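Local atomic coordinates of circadian oscillation regulator (Nostoc sp., PDB entry 1R5Q), a protein that probably stimulates KaiC autophosphorylation within the KaiABC oscillator, the main circadian regulator of cyanobacteria. Residues S16-I21 / E55-L60; I21-F26 / M79-T84; E34-F39 / I86-H91. One frame throughout, in Å; residues are numbered along the deposited sequence.

Contact 1 (S16-I21 / E55-L60)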
# COMPACT_ATOMS: atom_id res chain seq x y z
N SER A 16 -2.66 2.69 7.25
CA SER A 16 -3.55 3.83 7.15
C SER A 16 -3.33 4.56 5.82
O SER A 16 -4.29 4.92 5.14
CB SER A 16 -3.33 4.80 8.32
OG SER A 16 -3.85 6.08 8.02
N ASP A 17 -2.07 4.76 5.46
CA ASP A 17 -1.73 5.46 4.22
C ASP A 17 -2.21 4.71 2.98
O ASP A 17 -2.71 5.33 2.02
CB ASP A 17 -0.21 5.66 4.13
CG ASP A 17 0.34 6.61 5.22
OD1 ASP A 17 1.57 6.63 5.41
OD2 ASP A 17 -0.45 7.34 5.86
N TYR A 18 -2.05 3.39 3.00
CA TYR A 18 -2.43 2.52 1.90
C TYR A 18 -3.95 2.52 1.75
O TYR A 18 -4.46 2.46 0.64
CB TYR A 18 -1.94 1.08 2.13
CG TYR A 18 -2.02 0.19 0.90
CD1 TYR A 18 -1.11 0.35 -0.15
CD2 TYR A 18 -3.04 -0.76 0.75
CE1 TYR A 18 -1.21 -0.43 -1.33
CE2 TYR A 18 -3.15 -1.54 -0.41
CZ TYR A 18 -2.22 -1.36 -1.45
OH TYR A 18 -2.30 -2.13 -2.58
N ARG A 19 -4.65 2.59 2.88
CA ARG A 19 -6.12 2.62 2.86
C ARG A 19 -6.55 3.84 2.03
O ARG A 19 -7.40 3.75 1.15
CB ARG A 19 -6.70 2.72 4.28
CG ARG A 19 -8.22 2.92 4.29
CD ARG A 19 -8.77 3.17 5.69
NE ARG A 19 -8.67 1.99 6.55
CZ ARG A 19 -7.85 1.90 7.58
NH1 ARG A 19 -7.05 2.93 7.89
NH2 ARG A 19 -7.81 0.79 8.31
N GLN A 20 -5.96 4.99 2.33
CA GLN A 20 -6.28 6.22 1.60
C GLN A 20 -5.92 6.11 0.10
O GLN A 20 -6.59 6.72 -0.74
CB GLN A 20 -5.57 7.42 2.25
CG GLN A 20 -6.16 7.84 3.63
CD GLN A 20 -7.70 7.94 3.64
OE1 GLN A 20 -8.30 8.57 2.75
NE2 GLN A 20 -8.34 7.33 4.64
N ILE A 21 -4.88 5.34 -0.25
CA ILE A 21 -4.52 5.18 -1.66
C ILE A 21 -5.61 4.34 -2.33
O ILE A 21 -6.09 4.66 -3.43
CB ILE A 21 -3.13 4.46 -1.83
CG1 ILE A 21 -2.00 5.41 -1.41
CG2 ILE A 21 -2.93 3.99 -3.31
CD1 ILE A 21 -0.65 4.72 -1.15
N GLU A 55 0.11 -8.17 2.62
CA GLU A 55 -0.75 -8.49 3.74
C GLU A 55 -1.61 -7.28 4.11
O GLU A 55 -2.79 -7.43 4.42
CB GLU A 55 0.08 -8.96 4.94
CG GLU A 55 -0.72 -9.73 5.95
CD GLU A 55 0.09 -10.05 7.18
OE1 GLU A 55 0.21 -9.16 8.06
OE2 GLU A 55 0.63 -11.18 7.24
N ILE A 56 -1.02 -6.09 4.08
CA ILE A 56 -1.75 -4.87 4.36
C ILE A 56 -2.89 -4.73 3.33
O ILE A 56 -4.03 -4.44 3.69
CB ILE A 56 -0.81 -3.64 4.30
CG1 ILE A 56 0.06 -3.62 5.57
CG2 ILE A 56 -1.61 -2.35 4.19
CD1 ILE A 56 1.15 -2.59 5.54
N HIS A 57 -2.57 -4.97 2.06
CA HIS A 57 -3.56 -4.91 0.98
C HIS A 57 -4.78 -5.80 1.32
O HIS A 57 -5.92 -5.34 1.35
CB HIS A 57 -2.94 -5.41 -0.34
CG HIS A 57 -3.89 -5.35 -1.51
ND1 HIS A 57 -4.05 -4.22 -2.28
CD2 HIS A 57 -4.73 -6.28 -2.01
CE1 HIS A 57 -4.96 -4.46 -3.22
NE2 HIS A 57 -5.39 -5.70 -3.07
N MET A 58 -4.52 -7.09 1.55
CA MET A 58 -5.57 -8.05 1.87
C MET A 58 -6.37 -7.67 3.12
O MET A 58 -7.59 -7.84 3.17
CB MET A 58 -4.97 -9.44 2.05
CG MET A 58 -4.32 -9.99 0.79
SD MET A 58 -5.38 -9.77 -0.67
CE MET A 58 -6.58 -11.15 -0.45
N GLU A 59 -5.70 -7.16 4.14
CA GLU A 59 -6.39 -6.79 5.36
C GLU A 59 -7.38 -5.65 5.09
O GLU A 59 -8.50 -5.67 5.60
CB GLU A 59 -5.39 -6.36 6.43
CG GLU A 59 -4.53 -7.50 6.95
CD GLU A 59 -3.68 -7.09 8.14
OE1 GLU A 59 -3.78 -5.91 8.58
OE2 GLU A 59 -2.91 -7.94 8.63
N LEU A 60 -6.96 -4.67 4.30
CA LEU A 60 -7.82 -3.55 3.98
C LEU A 60 -8.98 -4.00 3.10
O LEU A 60 -10.10 -3.49 3.22
CB LEU A 60 -7.01 -2.43 3.32
CG LEU A 60 -6.09 -1.74 4.34
CD1 LEU A 60 -5.02 -0.90 3.64
CD2 LEU A 60 -6.96 -0.85 5.25

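Contact 2 (I21-F26 / M79-T84)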
# COMPACT_ATOMS: atom_id res chain seq x y z
N ILE A 21 -4.88 5.34 -0.25
CA ILE A 21 -4.52 5.18 -1.66
C ILE A 21 -5.61 4.34 -2.33
O ILE A 21 -6.09 4.66 -3.43
CB ILE A 21 -3.13 4.46 -1.83
CG1 ILE A 21 -2.00 5.41 -1.41
CG2 ILE A 21 -2.93 3.99 -3.31
CD1 ILE A 21 -0.65 4.72 -1.15
N LEU A 22 -6.01 3.25 -1.69
CA LEU A 22 -7.06 2.42 -2.27
C LEU A 22 -8.36 3.24 -2.48
O LEU A 22 -8.93 3.21 -3.56
CB LEU A 22 -7.36 1.23 -1.36
CG LEU A 22 -6.32 0.11 -1.25
CD1 LEU A 22 -6.67 -0.84 -0.10
CD2 LEU A 22 -6.25 -0.65 -2.57
N LEU A 23 -8.80 3.96 -1.45
CA LEU A 23 -10.03 4.73 -1.53
C LEU A 23 -10.00 5.90 -2.50
O LEU A 23 -11.05 6.44 -2.87
CB LEU A 23 -10.43 5.22 -0.13
CG LEU A 23 -10.72 4.07 0.85
CD1 LEU A 23 -11.16 4.60 2.22
CD2 LEU A 23 -11.78 3.16 0.24
N SER A 24 -8.81 6.32 -2.93
CA SER A 24 -8.78 7.40 -3.90
C SER A 24 -8.21 6.92 -5.23
O SER A 24 -8.10 7.70 -6.17
CB SER A 24 -7.93 8.55 -3.37
OG SER A 24 -6.57 8.24 -3.53
N TYR A 25 -7.88 5.63 -5.31
CA TYR A 25 -7.26 5.10 -6.52
C TYR A 25 -8.04 5.24 -7.82
O TYR A 25 -7.45 5.44 -8.89
CB TYR A 25 -6.91 3.62 -6.35
CG TYR A 25 -5.94 3.16 -7.42
CD1 TYR A 25 -4.58 3.48 -7.33
CD2 TYR A 25 -6.38 2.45 -8.55
CE1 TYR A 25 -3.68 3.12 -8.33
CE2 TYR A 25 -5.47 2.08 -9.56
CZ TYR A 25 -4.13 2.42 -9.43
OH TYR A 25 -3.25 2.11 -10.44
N PHE A 26 -9.35 5.08 -7.75
CA PHE A 26 -10.15 5.19 -8.95
C PHE A 26 -10.82 6.55 -9.09
O PHE A 26 -11.82 6.69 -9.80
CB PHE A 26 -11.14 4.03 -8.99
CG PHE A 26 -10.48 2.69 -9.19
CD1 PHE A 26 -9.81 2.41 -10.38
CD2 PHE A 26 -10.54 1.70 -8.20
CE1 PHE A 26 -9.21 1.15 -10.59
CE2 PHE A 26 -9.95 0.44 -8.40
CZ PHE A 26 -9.28 0.17 -9.59
N MET A 79 -11.71 -7.41 -6.51
CA MET A 79 -10.58 -7.77 -7.36
C MET A 79 -10.02 -6.63 -8.19
O MET A 79 -8.86 -6.69 -8.62
CB MET A 79 -10.96 -8.95 -8.25
CG MET A 79 -11.34 -10.19 -7.45
SD MET A 79 -11.53 -11.70 -8.41
CE MET A 79 -13.13 -11.43 -9.19
N ASP A 80 -10.81 -5.58 -8.41
CA ASP A 80 -10.31 -4.44 -9.18
C ASP A 80 -9.17 -3.75 -8.44
O ASP A 80 -8.33 -3.11 -9.05
CB ASP A 80 -11.43 -3.42 -9.49
CG ASP A 80 -12.40 -3.92 -10.55
OD1 ASP A 80 -11.98 -4.69 -11.45
OD2 ASP A 80 -13.60 -3.52 -10.48
N TYR A 81 -9.14 -3.86 -7.11
CA TYR A 81 -8.06 -3.24 -6.36
C TYR A 81 -6.71 -3.94 -6.62
O TYR A 81 -5.67 -3.49 -6.14
CB TYR A 81 -8.40 -3.19 -4.85
CG TYR A 81 -9.35 -2.06 -4.50
CD1 TYR A 81 -10.57 -2.31 -3.84
CD2 TYR A 81 -9.05 -0.75 -4.86
CE1 TYR A 81 -11.47 -1.26 -3.55
CE2 TYR A 81 -9.94 0.31 -4.59
CZ TYR A 81 -11.14 0.05 -3.94
OH TYR A 81 -11.98 1.11 -3.65
N ARG A 82 -6.71 -5.04 -7.37
CA ARG A 82 -5.45 -5.70 -7.71
C ARG A 82 -4.64 -4.77 -8.62
O ARG A 82 -3.41 -4.88 -8.72
CB ARG A 82 -5.69 -7.03 -8.40
CG ARG A 82 -6.29 -8.07 -7.47
CD ARG A 82 -6.53 -9.37 -8.19
NE ARG A 82 -7.24 -10.33 -7.35
CZ ARG A 82 -7.78 -11.45 -7.82
NH1 ARG A 82 -7.70 -11.74 -9.12
NH2 ARG A 82 -8.39 -12.29 -6.99
N LEU A 83 -5.34 -3.84 -9.28
CA LEU A 83 -4.68 -2.87 -10.15
C LEU A 83 -3.80 -1.96 -9.28
O LEU A 83 -2.67 -1.60 -9.65
CB LEU A 83 -5.72 -2.01 -10.89
CG LEU A 83 -6.53 -2.77 -11.95
CD1 LEU A 83 -7.66 -1.89 -12.51
CD2 LEU A 83 -5.59 -3.18 -13.08
N THR A 84 -4.36 -1.57 -8.15
CA THR A 84 -3.68 -0.74 -7.18
C THR A 84 -2.41 -1.45 -6.70
O THR A 84 -1.33 -0.85 -6.62
CB THR A 84 -4.55 -0.48 -5.95
OG1 THR A 84 -5.80 0.13 -6.35
CG2 THR A 84 -3.80 0.44 -4.97

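Contact 3 (E34-F39 / I86-H91)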
# COMPACT_ATOMS: atom_id res chain seq x y z
N GLU A 34 1.09 11.76 -5.35
CA GLU A 34 1.90 12.08 -4.18
C GLU A 34 1.69 11.11 -3.04
O GLU A 34 2.61 10.82 -2.29
CB GLU A 34 1.61 13.51 -3.71
CG GLU A 34 2.75 14.47 -3.98
CD GLU A 34 4.05 14.01 -3.32
OE1 GLU A 34 4.11 14.05 -2.07
OE2 GLU A 34 4.99 13.61 -4.04
N LYS A 35 0.46 10.62 -2.89
CA LYS A 35 0.19 9.67 -1.82
C LYS A 35 0.97 8.40 -2.08
O LYS A 35 1.55 7.81 -1.17
CB LYS A 35 -1.30 9.32 -1.76
CG LYS A 35 -2.20 10.41 -1.19
CD LYS A 35 -3.66 9.94 -1.18
CE LYS A 35 -4.59 11.05 -0.68
NZ LYS A 35 -6.02 10.70 -0.84
N ILE A 36 1.00 7.98 -3.34
CA ILE A 36 1.70 6.76 -3.74
C ILE A 36 3.20 6.95 -3.64
O ILE A 36 3.91 6.08 -3.16
CB ILE A 36 1.33 6.34 -5.19
CG1 ILE A 36 -0.10 5.77 -5.22
CG2 ILE A 36 2.31 5.28 -5.70
CD1 ILE A 36 -0.61 5.49 -6.62
N ASP A 37 3.69 8.10 -4.10
CA ASP A 37 5.12 8.36 -4.05
C ASP A 37 5.62 8.36 -2.62
O ASP A 37 6.69 7.84 -2.33
CB ASP A 37 5.44 9.69 -4.74
CG ASP A 37 5.44 9.57 -6.27
OD1 ASP A 37 5.88 8.52 -6.80
OD2 ASP A 37 5.03 10.55 -6.94
N LYS A 38 4.84 8.93 -1.71
CA LYS A 38 5.22 8.99 -0.30
C LYS A 38 5.20 7.62 0.37
O LYS A 38 6.07 7.31 1.19
CB LYS A 38 4.30 9.95 0.46
CG LYS A 38 4.51 11.41 0.12
CD LYS A 38 3.66 12.32 1.03
CE LYS A 38 3.98 12.09 2.51
NZ LYS A 38 3.20 13.02 3.42
N PHE A 39 4.18 6.82 0.05
CA PHE A 39 4.04 5.47 0.59
C PHE A 39 5.24 4.64 0.12
O PHE A 39 5.84 3.89 0.89
CB PHE A 39 2.72 4.82 0.10
CG PHE A 39 2.56 3.36 0.52
CD1 PHE A 39 2.09 3.04 1.79
CD2 PHE A 39 2.91 2.32 -0.34
CE1 PHE A 39 1.98 1.73 2.20
CE2 PHE A 39 2.80 0.99 0.07
CZ PHE A 39 2.34 0.69 1.33
N ILE A 86 -0.72 -3.84 -8.17
CA ILE A 86 0.23 -3.92 -9.26
C ILE A 86 1.00 -2.60 -9.37
O ILE A 86 2.23 -2.60 -9.50
CB ILE A 86 -0.47 -4.20 -10.62
CG1 ILE A 86 -0.93 -5.67 -10.66
CG2 ILE A 86 0.50 -3.89 -11.78
CD1 ILE A 86 -1.98 -5.96 -11.73
N ASP A 87 0.26 -1.50 -9.32
CA ASP A 87 0.82 -0.16 -9.45
C ASP A 87 1.84 0.13 -8.34
O ASP A 87 2.90 0.71 -8.58
CB ASP A 87 -0.34 0.84 -9.41
CG ASP A 87 0.03 2.24 -9.91
OD1 ASP A 87 -0.89 3.06 -10.05
OD2 ASP A 87 1.22 2.53 -10.15
N ILE A 88 1.51 -0.30 -7.13
CA ILE A 88 2.36 -0.10 -5.96
C ILE A 88 3.64 -0.92 -6.08
O ILE A 88 4.75 -0.40 -5.89
CB ILE A 88 1.59 -0.52 -4.66
CG1 ILE A 88 0.54 0.55 -4.32
CG2 ILE A 88 2.57 -0.79 -3.51
CD1 ILE A 88 1.14 1.85 -3.89
N LEU A 89 3.49 -2.20 -6.42
CA LEU A 89 4.65 -3.07 -6.57
C LEU A 89 5.56 -2.65 -7.72
O LEU A 89 6.78 -2.78 -7.61
CB LEU A 89 4.22 -4.53 -6.73
CG LEU A 89 3.52 -5.15 -5.51
CD1 LEU A 89 3.12 -6.60 -5.81
CD2 LEU A 89 4.46 -5.09 -4.30
N ALA A 90 4.98 -2.16 -8.81
CA ALA A 90 5.76 -1.69 -9.96
C ALA A 90 6.60 -0.47 -9.53
O ALA A 90 7.77 -0.34 -9.91
CB ALA A 90 4.83 -1.30 -11.11
N HIS A 91 5.98 0.44 -8.77
CA HIS A 91 6.68 1.63 -8.28
C HIS A 91 7.77 1.25 -7.29
O HIS A 91 8.84 1.85 -7.28
CB HIS A 91 5.71 2.61 -7.60
CG HIS A 91 5.00 3.51 -8.56
ND1 HIS A 91 3.97 3.07 -9.37
CD2 HIS A 91 5.20 4.81 -8.88
CE1 HIS A 91 3.58 4.06 -10.15
NE2 HIS A 91 4.31 5.12 -9.87

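Contact 1 (S16-I21 / E55-L60)
Tyr18 reaches across from helix 8-24 to Ile56, His57 and Leu60 of helix 50-67 in the interior of the four-helix bundle of the KaiA C-terminal domain, and it illustrates how one long aromatic side chain can serve both greasy and polar partners. The short helical segments cross at -62° with their axes 10.0 Å apart, a separation that the tyrosine spans. With CG anti to the backbone N (chi1 -167°), the ring is carried to the neighbouring helix, where Tyr18 OH meets His57 ND1 in a 2.7 Å hydrogen bond whose donor could be either residue. The hydroxyl arrives at the edge of the imidazole, near its plane. The two rings meet rim to rim, their planes turned by 67°. Along the inner part of the tyrosine, Leu60 CD1 presses on the ring edge at Tyr18 CD2 (3.5 Å), and Ile56 CG2 lies 4.0 Å from Tyr18 CB. A phenylalanine in place of Tyr18 would probably keep these apolar contacts but leave His57 ND1 without its mate and the imidazole freer to turn. Beyond the segments, the Tyr18 ring also meets Phe39 of helix 33-45 and Ile88 of helix 82-100, so it contacts all three other helices. Leu60 CD1 touches the backbone N of Arg19 as well as the tyrosine, while the other branch meets the Arg19 chain at about a right angle. That chain bends at chi3, and its NH2 makes a salt bridge with Glu63; Leu60 CD2 lies over one face of the guanidinium, 3.6 Å from Arg19 NE.

Contact 2 (I21-F26 / M79-T84)
Leu22 and Thr84 mark the nearest approach of the backbones, their CA atoms 6.7 Å apart, where the C-terminal end of helix 8-24 and the residues after it run past the N-terminal end of helix 82-100 in the four-helix KaiA C-terminal domain. The interface is a case of aromatic side chains closing a junction without hydrogen bonds between the two segments. Tyr25, with CG anti to its backbone N (chi1 -164°), lays one ring face against Thr84. The threonine CA makes a CH-pi contact 4.0 Å from the centroid of the Tyr25 ring, close to the ring normal, while its hydroxyl sits over the same ring nearer the rim, with Thr84 OG1 3.2 Å from Tyr25 CG. This buried hydroxyl has no hydrogen-bonding partner in the model, and the pi face is what it meets instead. The Tyr25 OH bonds to Asp87 OD1, one turn further along helix 82-100, which should fix the ring's position. On the other branch of Thr84, CG2 touches Leu22 CD2 at 3.6 Å; the same leucine methyl lies 3.6 Å from CD2 of Tyr81. Phe26 completes the group on the more exposed side. Its ring leans obliquely on that of Tyr81, planes at 39°, with 3.8 Å between Phe26 CE2 and Tyr81 CE2. Phe26 CZ is 3.5 Å from Asp80 O, and Leu83 CD1 lies at the same rim. Helix 50-67 packs on this junction through Leu60 and Phe64, which touch Leu22, and Ile61, which touches Tyr81, while Ile21 packs on Ile36 and Phe39 of helix 33-45.

Contact 3 (E34-F39 / I86-H91)
Ile88 folds its chain back at the second torsion (chi2 -67°), whereas Ile36 across the contact keeps its own extended, and this bend brings Ile88 CD1 in between Ile36 and Phe39. The two isoleucines are a simple example of branch choice in the helix-helix packing of a four-helix bundle. In each, CG1 is anti to the carbonyl carbon, which leaves CG2 anti to the backbone N; Ile36 CG2 meets Ile88 CD1 at 4.1 Å. Phe39, its CG anti to the backbone N, crosses Ile88 at about a right angle and meets both of its methyl groups: CD1 of Ile88 is 4.0 Å from Phe39 CD2, and Ile88 CG2 is 4.0 Å from Phe39 CE2. The same CG2 of Ile36 also lies over one face of His91, toward the rim of the imidazole, 4.3 Å from His91 CG. That ring is tied to its own helix: His91 ND1 donates to the carbonyl oxygen Asp87 O at 2.7 Å with an N-H...O angle of 153°, the acceptor lying near the ring plane. Asp87 O is gripped twice, since His91 N reaches it from the opposite face of the carbonyl plane. Asp37 OD1 comes near CD2 of the imidazole but is not in contact with NE2; partly offset by the salt bridge of Asp37 OD2 with Lys33, it might favour a positive charge there. The segments cross at -51° on helices 33-45 and 82-100. Ile40, further along helix 33-45, extends the contact by touching both Ile88 and His91, and helix 8-24 packs against the apolar side.

From the N terminus the chain lays down helix 8-24, which with the residues just after it supplies the first segments of contacts 1 and 2, sharing Ile21. Contact 1 closes the loop that returns on helix 50-67; contact 2 closes a longer one, ending at the start of helix 82-100. Contact 3 begins later, on helix 33-45, and closes last, further along helix 82-100. Each pair of loops crosses and none encloses another, and together they tie the four helices into one bundle. The sites also touch directly: Ile21 CD1 lies 3.8 Å from Lys35 O, linking contacts 1 and 2 to contact 3, and His57 packs on Tyr81, linking contacts 1 and 2.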